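Local coordinates for protein mevalonate diphosphate decarboxylase (PDB 3LTO) that probably catalyses the ATP-dependent decarboxylation of mevalonate diphosphate to isopentenyl diphosphate, a step in isoprenoid biosynthesis, at residues S230-Q233 with I234-E238; I256-N259 with T260-L264; M242-L245 with F246-E250; L107-S110 with A111-A115. All coordinates share one frame; numbering follows the deposited sequence.

Contact 1: S230-Q233 with I234-E238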
loop_
_atom_site.group_PDB
_atom_site.type_symbol
_atom_site.label_atom_id
_atom_site.label_comp_id
_atom_site.label_asym_id
_atom_site.label_seq_id
_atom_site.Cartn_x
_atom_site.Cartn_y
_atom_site.Cartn_z
ATOM N N SER A 230 -23.637 -9.291 -15.832
ATOM C CA SER A 230 -22.245 -8.960 -16.140
ATOM C C SER A 230 -21.287 -9.459 -15.055
ATOM O O SER A 230 -20.144 -9.820 -15.350
ATOM C CB SER A 230 -22.060 -7.452 -16.316
ATOM O OG SER A 230 -22.523 -7.027 -17.584
ATOM N N ILE A 231 -21.744 -9.462 -13.804
ATOM C CA ILE A 231 -20.916 -9.947 -12.703
ATOM C C ILE A 231 -20.657 -11.430 -12.998
ATOM O O ILE A 231 -19.515 -11.903 -12.943
ATOM C CB ILE A 231 -21.636 -9.779 -11.333
ATOM C CG1 ILE A 231 -21.804 -8.287 -11.031
ATOM C CG2 ILE A 231 -20.835 -10.456 -10.214
ATOM C CD1 ILE A 231 -22.500 -7.979 -9.722
ATOM N N TYR A 232 -21.724 -12.145 -13.339
ATOM C CA TYR A 232 -21.626 -13.566 -13.677
ATOM C C TYR A 232 -20.598 -13.807 -14.793
ATOM O O TYR A 232 -19.658 -14.576 -14.618
ATOM C CB TYR A 232 -23.002 -14.077 -14.109
ATOM C CG TYR A 232 -23.000 -15.295 -15.013
ATOM C CD1 TYR A 232 -22.516 -16.525 -14.571
ATOM C CD2 TYR A 232 -23.531 -15.223 -16.300
ATOM C CE1 TYR A 232 -22.563 -17.650 -15.383
ATOM C CE2 TYR A 232 -23.585 -16.346 -17.127
ATOM C CZ TYR A 232 -23.101 -17.556 -16.662
ATOM O OH TYR A 232 -23.176 -18.673 -17.466
ATOM N N GLN A 233 -20.775 -13.131 -15.926
ATOM C CA GLN A 233 -19.883 -13.285 -17.073
ATOM C C GLN A 233 -18.429 -12.938 -16.765
ATOM O O GLN A 233 -17.513 -13.685 -17.112
ATOM C CB GLN A 233 -20.395 -12.432 -18.236
ATOM C CG GLN A 233 -21.856 -12.708 -18.570
ATOM C CD GLN A 233 -22.399 -11.814 -19.669
ATOM O OE1 GLN A 233 -22.188 -10.602 -19.660
ATOM N NE2 GLN A 233 -23.120 -12.410 -20.613
ATOM N N ILE A 234 -18.213 -11.805 -16.114
ATOM C CA ILE A 234 -16.865 -11.392 -15.760
ATOM C C ILE A 234 -16.214 -12.420 -14.833
ATOM O O ILE A 234 -15.091 -12.859 -15.077
ATOM C CB ILE A 234 -16.873 -10.016 -15.060
ATOM C CG1 ILE A 234 -17.494 -8.964 -15.985
ATOM C CG2 ILE A 234 -15.453 -9.609 -14.692
ATOM C CD1 ILE A 234 -17.779 -7.651 -15.292
ATOM N N CYS A 235 -16.909 -12.806 -13.768
ATOM C CA CYS A 235 -16.342 -13.780 -12.843
ATOM C C CYS A 235 -16.066 -15.097 -13.549
ATOM O O CYS A 235 -15.116 -15.808 -13.209
ATOM C CB CYS A 235 -17.276 -13.998 -11.648
ATOM S SG CYS A 235 -17.375 -12.572 -10.525
ATOM N N TRP A 236 -16.905 -15.415 -14.531
ATOM C CA TRP A 236 -16.762 -16.640 -15.308
ATOM C C TRP A 236 -15.437 -16.568 -16.064
ATOM O O TRP A 236 -14.607 -17.480 -15.999
ATOM C CB TRP A 236 -17.940 -16.751 -16.284
ATOM C CG TRP A 236 -18.054 -18.040 -17.059
ATOM C CD1 TRP A 236 -17.572 -18.292 -18.313
ATOM C CD2 TRP A 236 -18.768 -19.221 -16.661
ATOM N NE1 TRP A 236 -17.946 -19.549 -18.723
ATOM C CE2 TRP A 236 -18.681 -20.141 -17.727
ATOM C CE3 TRP A 236 -19.472 -19.587 -15.503
ATOM C CZ2 TRP A 236 -19.274 -21.408 -17.675
ATOM C CZ3 TRP A 236 -20.063 -20.846 -15.450
ATOM C CH2 TRP A 236 -19.960 -21.743 -16.533
ATOM N N HIS A 237 -15.246 -15.463 -16.776
ATOM C CA HIS A 237 -14.032 -15.244 -17.548
ATOM C C HIS A 237 -12.811 -15.257 -16.637
ATOM O O HIS A 237 -11.780 -15.836 -16.976
ATOM C CB HIS A 237 -14.128 -13.908 -18.296
ATOM C CG HIS A 237 -15.175 -13.892 -19.367
ATOM N ND1 HIS A 237 -15.696 -12.726 -19.883
ATOM C CD2 HIS A 237 -15.792 -14.903 -20.024
ATOM C CE1 HIS A 237 -16.593 -13.018 -20.809
ATOM N NE2 HIS A 237 -16.669 -14.333 -20.914
ATOM N N GLU A 238 -12.943 -14.633 -15.471
ATOM C CA GLU A 238 -11.852 -14.566 -14.509
ATOM C C GLU A 238 -11.341 -15.935 -14.021
ATOM O O GLU A 238 -10.143 -16.213 -14.123
ATOM C CB GLU A 238 -12.273 -13.692 -13.321
ATOM C CG GLU A 238 -11.302 -13.686 -12.139
ATOM C CD GLU A 238 -10.048 -12.848 -12.368
ATOM O OE1 GLU A 238 -9.845 -12.336 -13.489
ATOM O OE2 GLU A 238 -9.262 -12.705 -11.409
#

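Contact 2: I256-N259 with T260-L264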
loop_
_atom_site.group_PDB
_atom_site.type_symbol
_atom_site.label_atom_id
_atom_site.label_comp_id
_atom_site.label_asym_id
_atom_site.label_seq_id
_atom_site.Cartn_x
_atom_site.Cartn_y
_atom_site.Cartn_z
ATOM N N ILE A 256 -10.244 -29.014 -13.331
ATOM C CA ILE A 256 -11.486 -29.150 -14.066
ATOM C C ILE A 256 -11.428 -30.467 -14.831
ATOM O O ILE A 256 -10.394 -30.824 -15.384
ATOM C CB ILE A 256 -11.675 -27.974 -15.055
ATOM C CG1 ILE A 256 -11.972 -26.687 -14.276
ATOM C CG2 ILE A 256 -12.792 -28.295 -16.069
ATOM C CD1 ILE A 256 -11.837 -25.417 -15.114
ATOM N N THR A 257 -12.531 -31.199 -14.830
ATOM C CA THR A 257 -12.606 -32.463 -15.544
ATOM C C THR A 257 -13.895 -32.454 -16.339
ATOM O O THR A 257 -14.650 -31.482 -16.292
ATOM C CB THR A 257 -12.686 -33.666 -14.590
ATOM O OG1 THR A 257 -13.961 -33.651 -13.932
ATOM C CG2 THR A 257 -11.563 -33.618 -13.558
ATOM N N ASP A 258 -14.151 -33.548 -17.050
ATOM C CA ASP A 258 -15.366 -33.675 -17.836
ATOM C C ASP A 258 -16.565 -33.562 -16.900
ATOM O O ASP A 258 -17.613 -33.038 -17.272
ATOM C CB ASP A 258 -15.382 -35.016 -18.582
ATOM C CG ASP A 258 -15.251 -36.209 -17.651
ATOM O OD1 ASP A 258 -14.489 -36.125 -16.664
ATOM O OD2 ASP A 258 -15.906 -37.241 -17.919
ATOM N N ASN A 259 -16.405 -34.040 -15.672
ATOM C CA ASN A 259 -17.497 -33.960 -14.714
ATOM C C ASN A 259 -17.788 -32.485 -14.418
ATOM O O ASN A 259 -18.944 -32.052 -14.407
ATOM C CB ASN A 259 -17.133 -34.720 -13.441
ATOM C CG ASN A 259 -18.294 -34.822 -12.475
ATOM O OD1 ASN A 259 -19.444 -34.939 -12.886
ATOM N ND2 ASN A 259 -17.998 -34.793 -11.183
ATOM N N THR A 260 -16.731 -31.713 -14.204
ATOM C CA THR A 260 -16.860 -30.289 -13.926
ATOM C C THR A 260 -17.514 -29.579 -15.103
ATOM O O THR A 260 -18.434 -28.779 -14.928
ATOM C CB THR A 260 -15.485 -29.641 -13.694
ATOM O OG1 THR A 260 -14.673 -30.516 -12.899
ATOM C CG2 THR A 260 -15.640 -28.297 -12.978
ATOM N N LEU A 261 -17.033 -29.875 -16.306
ATOM C CA LEU A 261 -17.562 -29.250 -17.512
ATOM C C LEU A 261 -19.054 -29.510 -17.703
ATOM O O LEU A 261 -19.788 -28.650 -18.186
ATOM C CB LEU A 261 -16.774 -29.730 -18.739
ATOM C CG LEU A 261 -15.286 -29.351 -18.746
ATOM C CD1 LEU A 261 -14.585 -30.016 -19.912
ATOM C CD2 LEU A 261 -15.140 -27.821 -18.830
ATOM N N HIS A 262 -19.505 -30.693 -17.313
ATOM C CA HIS A 262 -20.911 -31.026 -17.446
ATOM C C HIS A 262 -21.741 -30.043 -16.637
ATOM O O HIS A 262 -22.676 -29.445 -17.158
ATOM C CB HIS A 262 -21.177 -32.459 -16.959
ATOM C CG HIS A 262 -20.487 -33.507 -17.779
ATOM N ND1 HIS A 262 -20.190 -34.761 -17.290
ATOM C CD2 HIS A 262 -20.039 -33.484 -19.058
ATOM C CE1 HIS A 262 -19.588 -35.467 -18.233
ATOM N NE2 HIS A 262 -19.484 -34.714 -19.314
ATOM N N ILE A 263 -21.377 -29.844 -15.375
ATOM C CA ILE A 263 -22.146 -28.944 -14.528
ATOM C C ILE A 263 -21.968 -27.470 -14.900
ATOM O O ILE A 263 -22.895 -26.678 -14.760
ATOM C CB ILE A 263 -21.832 -29.193 -13.023
ATOM C CG1 ILE A 263 -22.825 -28.419 -12.155
ATOM C CG2 ILE A 263 -20.400 -28.791 -12.693
ATOM C CD1 ILE A 263 -24.296 -28.698 -12.505
ATOM N N LEU A 264 -20.788 -27.094 -15.386
ATOM C CA LEU A 264 -20.579 -25.706 -15.799
ATOM C C LEU A 264 -21.471 -25.438 -17.015
ATOM O O LEU A 264 -22.114 -24.399 -17.105
ATOM C CB LEU A 264 -19.110 -25.450 -16.160
ATOM C CG LEU A 264 -18.119 -25.481 -14.995
ATOM C CD1 LEU A 264 -16.723 -25.147 -15.490
ATOM C CD2 LEU A 264 -18.564 -24.483 -13.936
#

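Contact 3: M242-L245 with F246-E250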
loop_
_atom_site.group_PDB
_atom_site.type_symbol
_atom_site.label_atom_id
_atom_site.label_comp_id
_atom_site.label_asym_id
_atom_site.label_seq_id
_atom_site.Cartn_x
_atom_site.Cartn_y
_atom_site.Cartn_z
HETATM N N MSE A 242 -7.623 -18.142 -14.975
HETATM C CA MSE A 242 -6.696 -18.776 -14.057
HETATM C C MSE A 242 -6.526 -20.255 -14.359
HETATM O O MSE A 242 -5.404 -20.730 -14.480
HETATM C CB MSE A 242 -7.156 -18.605 -12.606
HETATM C CG MSE A 242 -6.266 -19.321 -11.599
HETATM SE SE MSE A 242 -6.607 -18.850 -9.755
HETATM C CE MSE A 242 -8.131 -19.941 -9.429
ATOM N N HIS A 243 -7.630 -20.986 -14.483
ATOM C CA HIS A 243 -7.523 -22.411 -14.755
ATOM C C HIS A 243 -6.836 -22.724 -16.072
ATOM O O HIS A 243 -6.177 -23.741 -16.182
ATOM C CB HIS A 243 -8.900 -23.084 -14.655
ATOM C CG HIS A 243 -9.327 -23.324 -13.239
ATOM N ND1 HIS A 243 -9.206 -24.550 -12.623
ATOM C CD2 HIS A 243 -9.773 -22.470 -12.288
ATOM C CE1 HIS A 243 -9.556 -24.442 -11.354
ATOM N NE2 HIS A 243 -9.903 -23.187 -11.125
ATOM N N GLN A 244 -6.966 -21.849 -17.061
ATOM C CA GLN A 244 -6.284 -22.085 -18.327
ATOM C C GLN A 244 -4.778 -22.038 -18.063
ATOM O O GLN A 244 -3.999 -22.707 -18.741
ATOM C CB GLN A 244 -6.659 -21.024 -19.369
ATOM C CG GLN A 244 -5.796 -21.095 -20.623
ATOM C CD GLN A 244 -6.340 -20.273 -21.781
ATOM O OE1 GLN A 244 -6.724 -20.823 -22.819
ATOM N NE2 GLN A 244 -6.376 -18.950 -21.610
ATOM N N LEU A 245 -4.375 -21.243 -17.074
ATOM C CA LEU A 245 -2.962 -21.126 -16.715
ATOM C C LEU A 245 -2.413 -22.481 -16.284
ATOM O O LEU A 245 -1.315 -22.864 -16.671
ATOM C CB LEU A 245 -2.784 -20.116 -15.579
ATOM C CG LEU A 245 -2.224 -18.715 -15.855
ATOM C CD1 LEU A 245 -2.788 -18.122 -17.129
ATOM C CD2 LEU A 245 -2.541 -17.834 -14.647
ATOM N N PHE A 246 -3.185 -23.209 -15.487
ATOM C CA PHE A 246 -2.742 -24.516 -15.022
ATOM C C PHE A 246 -2.495 -25.486 -16.186
ATOM O O PHE A 246 -1.475 -26.175 -16.227
ATOM C CB PHE A 246 -3.773 -25.139 -14.062
ATOM C CG PHE A 246 -4.229 -24.222 -12.949
ATOM C CD1 PHE A 246 -3.327 -23.431 -12.257
ATOM C CD2 PHE A 246 -5.574 -24.186 -12.570
ATOM C CE1 PHE A 246 -3.749 -22.611 -11.200
ATOM C CE2 PHE A 246 -6.009 -23.375 -11.521
ATOM C CZ PHE A 246 -5.090 -22.582 -10.830
ATOM N N LYS A 247 -3.414 -25.534 -17.142
ATOM C CA LYS A 247 -3.259 -26.465 -18.257
ATOM C C LYS A 247 -2.371 -26.007 -19.408
ATOM O O LYS A 247 -2.176 -26.752 -20.372
ATOM C CB LYS A 247 -4.632 -26.875 -18.804
ATOM C CG LYS A 247 -5.366 -25.797 -19.575
ATOM C CD LYS A 247 -6.681 -26.329 -20.139
ATOM C CE LYS A 247 -7.346 -25.325 -21.069
ATOM N NZ LYS A 247 -8.704 -25.769 -21.471
ATOM N N THR A 248 -1.832 -24.795 -19.329
ATOM C CA THR A 248 -0.946 -24.324 -20.394
ATOM C C THR A 248 0.478 -24.091 -19.887
ATOM O O THR A 248 1.281 -23.456 -20.560
ATOM C CB THR A 248 -1.459 -23.022 -21.051
ATOM O OG1 THR A 248 -1.639 -22.023 -20.050
ATOM C CG2 THR A 248 -2.784 -23.258 -21.760
ATOM N N CYS A 249 0.793 -24.598 -18.697
ATOM C CA CYS A 249 2.145 -24.434 -18.168
ATOM C C CYS A 249 3.034 -25.533 -18.751
ATOM O O CYS A 249 2.597 -26.303 -19.611
ATOM C CB CYS A 249 2.155 -24.493 -16.634
ATOM S SG CYS A 249 1.680 -26.075 -15.887
ATOM N N GLU A 250 4.276 -25.595 -18.282
ATOM C CA GLU A 250 5.247 -26.583 -18.750
ATOM C C GLU A 250 4.688 -28.005 -18.688
ATOM O O GLU A 250 4.751 -28.752 -19.668
ATOM C CB GLU A 250 6.517 -26.473 -17.906
ATOM C CG GLU A 250 7.704 -27.253 -18.422
ATOM C CD GLU A 250 9.007 -26.725 -17.848
ATOM O OE1 GLU A 250 9.344 -25.553 -18.137
ATOM O OE2 GLU A 250 9.682 -27.473 -17.108
#

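Contact 4: L107-S110 with A111-A115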
loop_
_atom_site.group_PDB
_atom_site.type_symbol
_atom_site.label_atom_id
_atom_site.label_comp_id
_atom_site.label_asym_id
_atom_site.label_seq_id
_atom_site.Cartn_x
_atom_site.Cartn_y
_atom_site.Cartn_z
ATOM N N LEU A 107 -12.628 -27.668 1.247
ATOM C CA LEU A 107 -12.638 -26.217 1.135
ATOM C C LEU A 107 -11.305 -25.678 1.637
ATOM O O LEU A 107 -10.719 -26.233 2.570
ATOM C CB LEU A 107 -13.777 -25.631 1.972
ATOM C CG LEU A 107 -15.179 -26.185 1.704
ATOM C CD1 LEU A 107 -16.173 -25.539 2.657
ATOM C CD2 LEU A 107 -15.569 -25.916 0.255
ATOM N N ALA A 108 -10.826 -24.606 1.012
ATOM C CA ALA A 108 -9.559 -23.999 1.410
ATOM C C ALA A 108 -9.712 -23.441 2.821
ATOM O O ALA A 108 -10.578 -22.606 3.068
ATOM C CB ALA A 108 -9.185 -22.884 0.436
ATOM N N SER A 109 -8.875 -23.907 3.743
ATOM C CA SER A 109 -8.939 -23.462 5.133
ATOM C C SER A 109 -7.788 -22.534 5.476
ATOM O O SER A 109 -7.764 -21.936 6.551
ATOM C CB SER A 109 -8.876 -24.662 6.074
ATOM O OG SER A 109 -7.567 -25.210 6.086
ATOM N N SER A 110 -6.834 -22.419 4.559
ATOM C CA SER A 110 -5.653 -21.593 4.771
ATOM C C SER A 110 -5.970 -20.145 5.147
ATOM O O SER A 110 -5.563 -19.666 6.205
ATOM C CB SER A 110 -4.776 -21.628 3.514
ATOM O OG SER A 110 -3.470 -21.161 3.788
ATOM N N ALA A 111 -6.694 -19.451 4.278
ATOM C CA ALA A 111 -7.050 -18.056 4.507
ATOM C C ALA A 111 -7.643 -17.772 5.889
ATOM O O ALA A 111 -7.146 -16.911 6.610
ATOM C CB ALA A 111 -8.014 -17.587 3.430
ATOM N N SER A 112 -8.710 -18.478 6.252
ATOM C CA SER A 112 -9.339 -18.255 7.549
ATOM C C SER A 112 -8.472 -18.764 8.698
ATOM O O SER A 112 -8.491 -18.198 9.789
ATOM C CB SER A 112 -10.732 -18.903 7.600
ATOM O OG SER A 112 -10.682 -20.283 7.283
ATOM N N SER A 113 -7.705 -19.821 8.461
ATOM C CA SER A 113 -6.843 -20.351 9.512
ATOM C C SER A 113 -5.803 -19.321 9.939
ATOM O O SER A 113 -5.645 -19.050 11.128
ATOM C CB SER A 113 -6.128 -21.615 9.041
ATOM O OG SER A 113 -7.058 -22.658 8.810
ATOM N N PHE A 114 -5.091 -18.758 8.965
ATOM C CA PHE A 114 -4.064 -17.770 9.262
ATOM C C PHE A 114 -4.657 -16.510 9.890
ATOM O O PHE A 114 -4.049 -15.917 10.784
ATOM C CB PHE A 114 -3.254 -17.426 7.998
ATOM C CG PHE A 114 -2.201 -18.461 7.653
ATOM C CD1 PHE A 114 -2.521 -19.583 6.899
ATOM C CD2 PHE A 114 -0.896 -18.328 8.129
ATOM C CE1 PHE A 114 -1.563 -20.559 6.629
ATOM C CE2 PHE A 114 0.070 -19.298 7.864
ATOM C CZ PHE A 114 -0.263 -20.418 7.114
ATOM N N ALA A 115 -5.844 -16.106 9.443
ATOM C CA ALA A 115 -6.488 -14.924 10.025
ATOM C C ALA A 115 -6.793 -15.195 11.502
ATOM O O ALA A 115 -6.529 -14.346 12.359
ATOM C CB ALA A 115 -7.775 -14.582 9.278
HETATM O O HOH W 1 -10.288 -20.491 4.463
#

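Contact 1: S230-Q233 with I234-E238
Tyr232 and Trp236, one helical turn apart, form the aromatic part of this contact. Tyr232 CE1 meets Trp236 CE3 at 3.6 Å. In both residues CG lies anti to the backbone N (chi1 156° and -173°), so the two rings leave the helix side by side and point the same way. Their planes stand 58° apart, an oblique meeting. Tyr232 OH sits over one face of the indole, toward its rim.

The apolar part joins Ile231 and Cys235. Ile231 CG2 touches Cys235 SG at 4.1 Å, and both side chains are buried against Val279 of strand 279-281. These residues belong to helix 228-247 of the C-terminal domain, in the GHMP kinase superfamily. Ile231 also packs on helix 208-224, through Leu219 and Phe223. The Tyr232 ring stacks on Trp271 of helix 258-274.

The polar part is the regular i to i+4 ladder of an alpha-helix. Cys235 N donates to Ile231 O at 2.9 Å. Trp236 N reaches Tyr232 O at the same 2.9 Å, but through a more bent bond. His237 N donates to Gln233 O, also at 2.9 Å. The same oxygen, Gln233 O, lies 3.2 Å above one face of the His237 ring, offset toward its rim. His237 CG lies beside its backbone N, which folds the imidazole back over the preceding turn. Both Gln233 and His237 are exposed.

Contact 2: I256-N259 with T260-L264
Thr260 is the first residue to reach back, and its OG1 accepts a hydrogen bond from Thr257 N at 3.0 Å. Its chi1 of -41° sets OG1 beside its own backbone N, facing the turn before it. Thr257, the N-cap residue of helix 258-274, accepts at OG1 a weak bond from Asn259 N. The two threonines form a capping box, their side chains crossing at about a right angle. Thr260 is buried.

Leu261 N donates to Thr257 O at 2.9 Å. Leu261 CD2 meets Ile256 CG2 at 3.7 Å. Ile256 directly precedes the N-cap, so this apolar pair brackets the box as a hydrophobic staple. The two side chains cross nearly perpendicularly.

His262 N donates to Asp258 O at 3.0 Å. Asp258 O also points at one face of the imidazole, 3.0 Å from His262 CG, with Asp258 C behind it over the ring centre. The Asp258 carboxylate runs alongside, its plane turned 67° from the ring. Asp258 OD2 and His262 NE2 are 4.6 Å apart, without direct contact. Ile263 N makes a weak bond to Asn259 O at 3.4 Å. That oxygen also bonds Tyr312 OH. Ile263 packs on Phe303 and Leu308 of helix 297-308, and Leu264 turns to Trp236 and Val288.

Contact 3: M242-L245 with F246-E250
The backbone is stretched here, with Phe246 N 3.5 Å from Met242 O and Lys247 N 3.4 Å from His243 O, both weak bonds near the C-terminal end of helix 228-247. Phe246 is the main side chain. Its CG lies beside the backbone N (chi1 -50°), which turns the ring toward His243. Phe246 CE2 stands 3.5 Å above the centre of the His243 ring. The planes are 82° apart, so the edge of the phenylalanine meets the face of the histidine in a T-shaped pair.

Met242, present as selenomethionine, adds a Met-aromatic contact. Its SE is 5.4 Å from the centroid of the Phe246 ring and approaches obliquely. Closer in, Met242 CG touches Phe246 CZ at 3.6 Å, and Met242 O lies over the centre of one face of that ring. Phe253 and Tyr255 add further rings around Phe246.

Past Phe246, Thr248 turns back to the helix. Thr248 OG1 donates to Gln244 O at 2.8 Å and also bonds Ser202 OG. Thr248 CG2 packs on Gln244 CG at 3.9 Å. Thr248 N makes a weak bond to Leu245 O.

Contact 4: L107-S110 with A111-A115
Ser109 and Ser110 meet Ser113 and Phe114 where a loop turns into helix 110-129. The run Leu-Ala-Ser-Ser-Ala-Ser from 107 to 112 belongs to the glycine- and serine-rich phosphate-binding loop of the GHMP kinase superfamily. In relatives this loop wraps ATP phosphates at the helix N-terminus, and a similar role is likely here.

The tight side lies along the first helical turn. Ser113 N donates to Ser109 O at 2.9 Å. Ser113 OG also points at this oxygen, but the modelled 2.5 Å from Ser113 OG to Ser109 O is very short, and the exact geometry is doubtful. The Ser113 chi1 of -65° puts OG beside its own backbone N. Next to it, Phe114 N donates to Ser110 O at 2.9 Å. The Phe114 ring presents its edge to the same carbonyl, with CD1 3.1 Å from Ser110 O. Ser110 OG stands 3.5 Å from Phe114 CE1. Phe114 is buried, and Phe76 of helix 71-87 meets it edge-to-face.

The looser side is the incoming loop. Ala108 is exposed, and a water bridges it to the helix instead of direct contact. Ser112 OG turns to Ser41 OG, outside this stretch. The water donates to Ala108 O at 2.6 Å and accepts from Ser112 N at 3.1 Å.

Contacts 1 and 3 lie on the same helix, 228-247, the first in its N-terminal half and the second toward its C-terminal end, where the backbone bonds are weak. Contact 2 opens the next helix, 258-274, and touches both: Trp236 CH2 is 3.5 Å from Leu264 O, and Ile256 CD1 is 3.7 Å from His243 ND1. All three belong to the C-terminal domain. Contact 3 is the most buried, a cluster of rings, whereas contacts 1 and 2 each pair a buried face with an exposed one. Contact 4 stands apart in the N-terminal domain, about 10 Å from contact 3 at the nearest atoms. Its serine hydroxyls and water contrast with the aromatic chemistry of contacts 1 and 3.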